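Local structure of endoglycosidase (Bacteroides thetaiotaomicron, 6Q64) at residues 132-137 / 186-191; 197-202 / 210-215. The protein probably hydrolyses complex N-glycans, as a family 18 endoglycosidase of the gut bacterium Bacteroides thetaiotaomicron. The protein carries 1 engineered substitution. All coordinates share one frame; numbering follows the deposited sequence.

Overall arrangement
Both contacts belong to one TIM barrel of family 18. Contact 1 (132-137 / 186-191) is buried and joins two neighbouring parallel strands, 128-135 and 184-189, by backbone bonds, with apolar and aromatic side chains on one face, and carboxylates beside Cys-132 and Ile-134 on the other. Contact 2 (197-202 / 210-215) is only partly buried, farther from the centre of the chain; there a loop without regular structure meets the start of helix 211-224, mainly through amides and a backbone carbonyl. The two centres lie about 11 Å apart. They touch where Gln-136 and Asp-137 bond to the backbone of Leu-199 and Thr-198, and Met-213 of the helix packs on Ile-135 and Tyr-189.

Contact 1: 132-137 / 186-191; sequences CWIIQD and DIDYQP. Engineered in segment 186-191: Gln-190 (natural residue Glu).
Ile-135 and Ile-187 pack together on one face of two adjacent parallel strands, CD1 of Ile-135 lying 4.1 Å from CG2 of Ile-187 where the side chains cross obliquely. In Ile-135, CG1 stands beside the backbone N (chi1 -73°), and the extended second torsion carries CD1 on toward its neighbour. Met-213 and Phe-216 of helix 211-224 also pack against Ile-135, so this apolar face is turned to the outer layer of helices. The backbone of Ile-135 is tied to the same strand: its N donates to Asp-188 O at 2.9 Å with an N-H...O angle of 163°. A CA-H of Ile-134 also approaches Asp-188 O, CA to O 3.2 Å, while the return bond from Asp-188 N to Trp-133 O is weak. Such pairing builds the parallel barrel of the TIM fold, and the DxxDxDxE signature of family 18 runs along strand 184-189 and just past both its ends, its last three acidic positions being Asp-186, Asp-188 and that of Gln-190. Gln-190 is an engineered replacement of the natural Glu, which probably serves as the general acid, as in other family 18 enzymes. Asp-188 points to the face opposite Ile-187, with CG anti to the backbone N (chi1 -170°). Its carboxylate runs alongside the Ile-134 side chain, OD2 3.3 Å from CG1 of Ile-134. On the same face Cys-132 SG rests 3.9 Å from CG of Asp-186, at similar distances from both carboxylate oxygens. Asp-186 OD2 is hydrogen-bonded to Ser-102, and Asp-234 places carboxylate oxygens close to both aspartates.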
loop_
_atom_site.group_PDB
_atom_site.type_symbol
_atom_site.label_atom_id
_atom_site.label_comp_id
_atom_site.label_asym_id
_atom_site.label_seq_id
_atom_site.Cartn_x
_atom_site.Cartn_y
_atom_site.Cartn_z
ATOM N N CYS A 132 7.809 3.665 1.159
ATOM C CA CYS A 132 7.888 2.262 0.730
ATOM C C CYS A 132 9.265 1.968 0.164
ATOM O O CYS A 132 9.777 2.810 -0.548
ATOM C CB CYS A 132 6.920 1.977 -0.394
ATOM S SG CYS A 132 7.070 0.264 -0.938
ATOM N N TRP A 133 9.798 0.791 0.459
ATOM C CA TRP A 133 11.123 0.297 0.006
ATOM C C TRP A 133 11.427 -1.000 0.746
ATOM O O TRP A 133 10.865 -1.191 1.827
ATOM C CB TRP A 133 12.232 1.330 0.205
ATOM C CG TRP A 133 12.666 1.622 1.611
ATOM C CD1 TRP A 133 13.337 0.780 2.445
ATOM C CD2 TRP A 133 12.598 2.885 2.307
ATOM N NE1 TRP A 133 13.653 1.410 3.618
ATOM C CE2 TRP A 133 13.203 2.704 3.568
ATOM C CE3 TRP A 133 12.049 4.143 2.017
ATOM C CZ2 TRP A 133 13.283 3.725 4.519
ATOM C CZ3 TRP A 133 12.134 5.156 2.952
ATOM C CH2 TRP A 133 12.749 4.951 4.188
ATOM N N ILE A 134 12.269 -1.833 0.138
ATOM C CA ILE A 134 12.580 -3.219 0.579
ATOM C C ILE A 134 13.306 -3.134 1.916
ATOM O O ILE A 134 14.215 -2.309 2.053
ATOM C CB ILE A 134 13.413 -4.002 -0.454
ATOM C CG1 ILE A 134 12.545 -4.503 -1.610
ATOM C CG2 ILE A 134 14.164 -5.148 0.222
ATOM C CD1 ILE A 134 13.347 -4.961 -2.816
ATOM N N ILE A 135 12.900 -3.970 2.868
ATOM C CA ILE A 135 13.668 -4.121 4.130
ATOM C C ILE A 135 14.328 -5.500 4.135
ATOM O O ILE A 135 13.620 -6.562 3.935
ATOM C CB ILE A 135 12.816 -3.711 5.334
ATOM C CG1 ILE A 135 12.715 -2.186 5.275
ATOM C CG2 ILE A 135 13.415 -4.194 6.641
ATOM C CD1 ILE A 135 11.752 -1.573 6.226
ATOM N N GLN A 136 15.663 -5.394 4.161
ATOM C CA GLN A 136 16.688 -6.442 3.950
ATOM C C GLN A 136 17.726 -6.232 5.045
ATOM O O GLN A 136 17.727 -7.048 5.981
ATOM C CB GLN A 136 17.289 -6.342 2.545
ATOM C CG GLN A 136 18.650 -7.015 2.387
ATOM C CD GLN A 136 18.878 -7.583 1.002
ATOM O OE1 GLN A 136 18.003 -8.216 0.409
ATOM N NE2 GLN A 136 20.073 -7.365 0.476
ATOM N N ASP A 137 18.515 -5.155 4.973
ATOM C CA ASP A 137 19.607 -4.918 5.963
ATOM C C ASP A 137 19.211 -3.781 6.906
ATOM O O ASP A 137 18.338 -2.982 6.521
ATOM C CB ASP A 137 20.956 -4.709 5.270
ATOM C CG ASP A 137 21.380 -5.942 4.488
ATOM O OD1 ASP A 137 21.505 -7.024 5.101
ATOM O OD2 ASP A 137 21.530 -5.831 3.265
ATOM N N ASP A 186 5.345 1.336 4.429
ATOM C CA ASP A 186 5.066 0.064 3.738
ATOM C C ASP A 186 6.363 -0.723 3.743
ATOM O O ASP A 186 7.233 -0.413 2.918
ATOM C CB ASP A 186 4.633 0.248 2.286
ATOM C CG ASP A 186 4.365 -1.038 1.511
ATOM O OD1 ASP A 186 5.030 -2.048 1.746
ATOM O OD2 ASP A 186 3.496 -1.013 0.655
ATOM N N ILE A 187 6.445 -1.736 4.604
ATOM C CA ILE A 187 7.601 -2.661 4.633
ATOM C C ILE A 187 7.465 -3.623 3.454
ATOM O O ILE A 187 6.537 -4.426 3.494
ATOM C CB ILE A 187 7.641 -3.377 5.988
ATOM C CG1 ILE A 187 7.782 -2.378 7.141
ATOM C CG2 ILE A 187 8.754 -4.402 5.984
ATOM C CD1 ILE A 187 7.319 -2.900 8.476
ATOM N N ASP A 188 8.295 -3.482 2.422
ATOM C CA ASP A 188 8.445 -4.510 1.358
ATOM C C ASP A 188 9.345 -5.597 1.950
ATOM O O ASP A 188 10.598 -5.403 1.940
ATOM C CB ASP A 188 8.976 -3.933 0.034
ATOM C CG ASP A 188 8.920 -4.900 -1.151
ATOM O OD1 ASP A 188 8.540 -6.074 -0.945
ATOM O OD2 ASP A 188 9.265 -4.478 -2.290
ATOM N N TYR A 189 8.732 -6.678 2.459
ATOM C CA TYR A 189 9.417 -7.794 3.178
ATOM C C TYR A 189 9.492 -9.023 2.272
ATOM O O TYR A 189 8.431 -9.634 2.058
ATOM C CB TYR A 189 8.717 -8.099 4.507
ATOM C CG TYR A 189 9.595 -8.732 5.560
ATOM C CD1 TYR A 189 10.624 -8.020 6.153
ATOM C CD2 TYR A 189 9.389 -10.042 5.986
ATOM C CE1 TYR A 189 11.429 -8.586 7.130
ATOM C CE2 TYR A 189 10.175 -10.622 6.970
ATOM C CZ TYR A 189 11.208 -9.890 7.537
ATOM O OH TYR A 189 11.989 -10.436 8.514
ATOM N N GLN A 190 10.696 -9.360 1.779
ATOM C CA GLN A 190 10.917 -10.455 0.793
ATOM C C GLN A 190 12.226 -11.188 1.080
ATOM O O GLN A 190 13.077 -11.327 0.205
ATOM C CB GLN A 190 10.830 -9.897 -0.631
ATOM C CG GLN A 190 9.472 -10.159 -1.266
ATOM C CD GLN A 190 9.221 -9.352 -2.510
ATOM O OE1 GLN A 190 8.257 -8.594 -2.592
ATOM N NE2 GLN A 190 10.103 -9.508 -3.483
ATOM N N PRO A 191 12.392 -11.784 2.286
ATOM C CA PRO A 191 13.457 -12.758 2.501
ATOM C C PRO A 191 12.954 -13.978 1.740
ATOM O O PRO A 191 11.764 -14.074 1.561
ATOM C CB PRO A 191 13.446 -12.955 4.011
ATOM C CG PRO A 191 11.970 -12.772 4.360
ATOM C CD PRO A 191 11.524 -11.638 3.470
#

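Contact 2: 197-202 / 210-215; sequences GTLANY and NNKMQV
The N-terminus of helix 211-224 meets the loop that leads into it from strand 184-189, with Asn-210 at the N-cap reaching across to Leu-199 and Asn-201. Asn-210 uses both ends of its amide. ND2 donates to Leu-199 O at 3.0 Å in an almost straight bond (175°), although the place of that carbonyl oxygen is less sure. OD1, also less surely placed, turns back to the helix and accepts from Met-213 N at 3.2 Å, with a weak, longer bond from Lys-212 N. Asn-201 comes to this amide tip to tip, the two amide planes 49° apart, and its OD1 stands 2.8 Å from ND2 of Asn-210. In Asn-201, CG sits between the backbone N and the carbonyl carbon (chi1 62°), which carries CG toward Asn-210; its OD1 accepts a hydrogen bond from Gln-203 N. An alanine in place of Asn-201 would probably leave Gln-203 N without this acceptor and the amide tip of Asn-210 without its facing partner. Lys-212 stretches its extended chain toward the loop, where NZ lies 3.6 Å from Thr-198 O. Beside it the selenomethionine Met-213 crosses the Leu-199 side chain at about a right angle; its CE is modelled too close to Leu-199, so the details of that packing are doubtful. Tyr-189, the last residue of strand 184-189, packs against Met-213, which places the contact at the C-terminal end of that strand. A side-chain acceptor bonded to the backbone N three residues on is typical of an asparagine N-cap, here closing a beta-alpha loop of a TIM barrel.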
loop_
_atom_site.group_PDB
_atom_site.type_symbol
_atom_site.label_atom_id
_atom_site.label_comp_id
_atom_site.label_asym_id
_atom_site.label_seq_id
_atom_site.Cartn_x
_atom_site.Cartn_y
_atom_site.Cartn_z
ATOM N N GLY A 197 18.614 -10.462 4.865
ATOM C CA GLY A 197 19.720 -9.621 5.370
ATOM C C GLY A 197 19.851 -9.640 6.883
ATOM O O GLY A 197 19.499 -10.661 7.493
ATOM N N THR A 198 20.319 -8.534 7.462
ATOM C CA THR A 198 20.634 -8.401 8.907
ATOM C C THR A 198 19.372 -7.997 9.681
ATOM O O THR A 198 19.489 -7.660 10.880
ATOM C CB THR A 198 21.798 -7.422 9.126
ATOM O OG1 THR A 198 21.346 -6.084 8.905
ATOM C CG2 THR A 198 22.986 -7.713 8.233
ATOM N N LEU A 199 18.228 -7.992 9.009
ATOM C CA LEU A 199 16.871 -7.833 9.602
ATOM C C LEU A 199 15.970 -8.935 9.038
ATOM O O LEU A 199 15.278 -9.596 9.811
ATOM C CB LEU A 199 16.280 -6.463 9.244
ATOM C CG LEU A 199 16.788 -5.250 10.019
ATOM C CD1 LEU A 199 16.180 -3.987 9.434
ATOM C CD2 LEU A 199 16.470 -5.329 11.499
ATOM N N ALA A 200 15.901 -9.058 7.719
ATOM C CA ALA A 200 14.942 -9.952 7.045
ATOM C C ALA A 200 15.546 -11.349 7.044
ATOM O O ALA A 200 16.749 -11.459 6.666
ATOM C CB ALA A 200 14.625 -9.458 5.647
ATOM N N ASN A 201 14.740 -12.330 7.474
ATOM C CA ASN A 201 15.044 -13.791 7.494
ATOM C C ASN A 201 13.723 -14.562 7.379
ATOM O O ASN A 201 12.616 -13.918 7.451
ATOM C CB ASN A 201 15.761 -14.214 8.773
ATOM C CG ASN A 201 14.900 -13.975 9.999
ATOM O OD1 ASN A 201 13.679 -13.806 9.906
ATOM N ND2 ASN A 201 15.520 -13.920 11.160
ATOM N N TYR A 202 13.855 -15.889 7.323
ATOM C CA TYR A 202 12.789 -16.869 6.995
ATOM C C TYR A 202 11.695 -16.895 8.060
ATOM O O TYR A 202 10.607 -17.386 7.696
ATOM C CB TYR A 202 13.369 -18.280 6.843
ATOM C CG TYR A 202 14.084 -18.834 8.059
ATOM C CD1 TYR A 202 15.455 -18.657 8.234
ATOM C CD2 TYR A 202 13.396 -19.572 9.023
ATOM C CE1 TYR A 202 16.109 -19.167 9.347
ATOM C CE2 TYR A 202 14.040 -20.090 10.135
ATOM C CZ TYR A 202 15.398 -19.885 10.300
ATOM O OH TYR A 202 16.021 -20.401 11.401
ATOM N N ASN A 210 12.041 -13.804 15.135
ATOM C CA ASN A 210 12.867 -12.666 14.670
ATOM C C ASN A 210 12.621 -11.474 15.588
ATOM O O ASN A 210 11.796 -10.639 15.235
ATOM C CB ASN A 210 12.488 -12.308 13.234
ATOM C CG ASN A 210 13.487 -11.404 12.546
ATOM O OD1 ASN A 210 14.320 -10.756 13.191
ATOM N ND2 ASN A 210 13.376 -11.357 11.228
ATOM N N ASN A 211 13.273 -11.412 16.738
ATOM C CA ASN A 211 12.956 -10.368 17.744
ATOM C C ASN A 211 13.392 -9.009 17.205
ATOM O O ASN A 211 12.979 -7.997 17.820
ATOM C CB ASN A 211 13.651 -10.578 19.088
ATOM C CG ASN A 211 13.194 -9.609 20.168
ATOM O OD1 ASN A 211 11.970 -9.351 20.316
ATOM N ND2 ASN A 211 14.167 -9.112 20.974
ATOM N N LYS A 212 14.248 -8.977 16.169
ATOM C CA LYS A 212 14.855 -7.698 15.684
ATOM C C LYS A 212 13.802 -7.043 14.804
ATOM O O LYS A 212 13.373 -5.913 15.074
ATOM C CB LYS A 212 16.253 -7.854 15.056
ATOM C CG LYS A 212 16.432 -8.975 14.047
ATOM C CD LYS A 212 17.863 -9.439 13.834
ATOM C CE LYS A 212 17.851 -10.743 13.058
ATOM N NZ LYS A 212 19.125 -10.940 12.345
HETATM N N MSE A 213 13.273 -7.840 13.872
HETATM C CA MSE A 213 12.109 -7.411 13.118
HETATM C C MSE A 213 10.919 -7.096 14.034
HETATM O O MSE A 213 10.034 -6.359 13.648
HETATM C CB MSE A 213 11.776 -8.443 12.035
HETATM C CG MSE A 213 11.132 -7.821 10.790
HETATM SE SE MSE A 213 12.104 -6.283 9.975
HETATM C CE MSE A 213 13.427 -7.608 9.503
ATOM N N GLN A 214 10.891 -7.615 15.258
ATOM C CA GLN A 214 9.763 -7.400 16.146
ATOM C C GLN A 214 9.856 -6.002 16.764
ATOM O O GLN A 214 8.818 -5.312 16.840
ATOM C CB GLN A 214 9.724 -8.489 17.222
ATOM C CG GLN A 214 8.791 -8.201 18.396
ATOM C CD GLN A 214 7.319 -8.381 18.049
ATOM O OE1 GLN A 214 6.947 -9.185 17.185
ATOM N NE2 GLN A 214 6.483 -7.631 18.742
ATOM N N VAL A 215 11.027 -5.589 17.233
ATOM C CA VAL A 215 11.125 -4.268 17.935
ATOM C C VAL A 215 11.234 -3.170 16.857
ATOM O O VAL A 215 10.918 -1.984 17.144
ATOM C CB VAL A 215 12.221 -4.237 19.026
ATOM C CG1 VAL A 215 13.609 -4.470 18.466
ATOM C CG2 VAL A 215 12.168 -2.956 19.858
#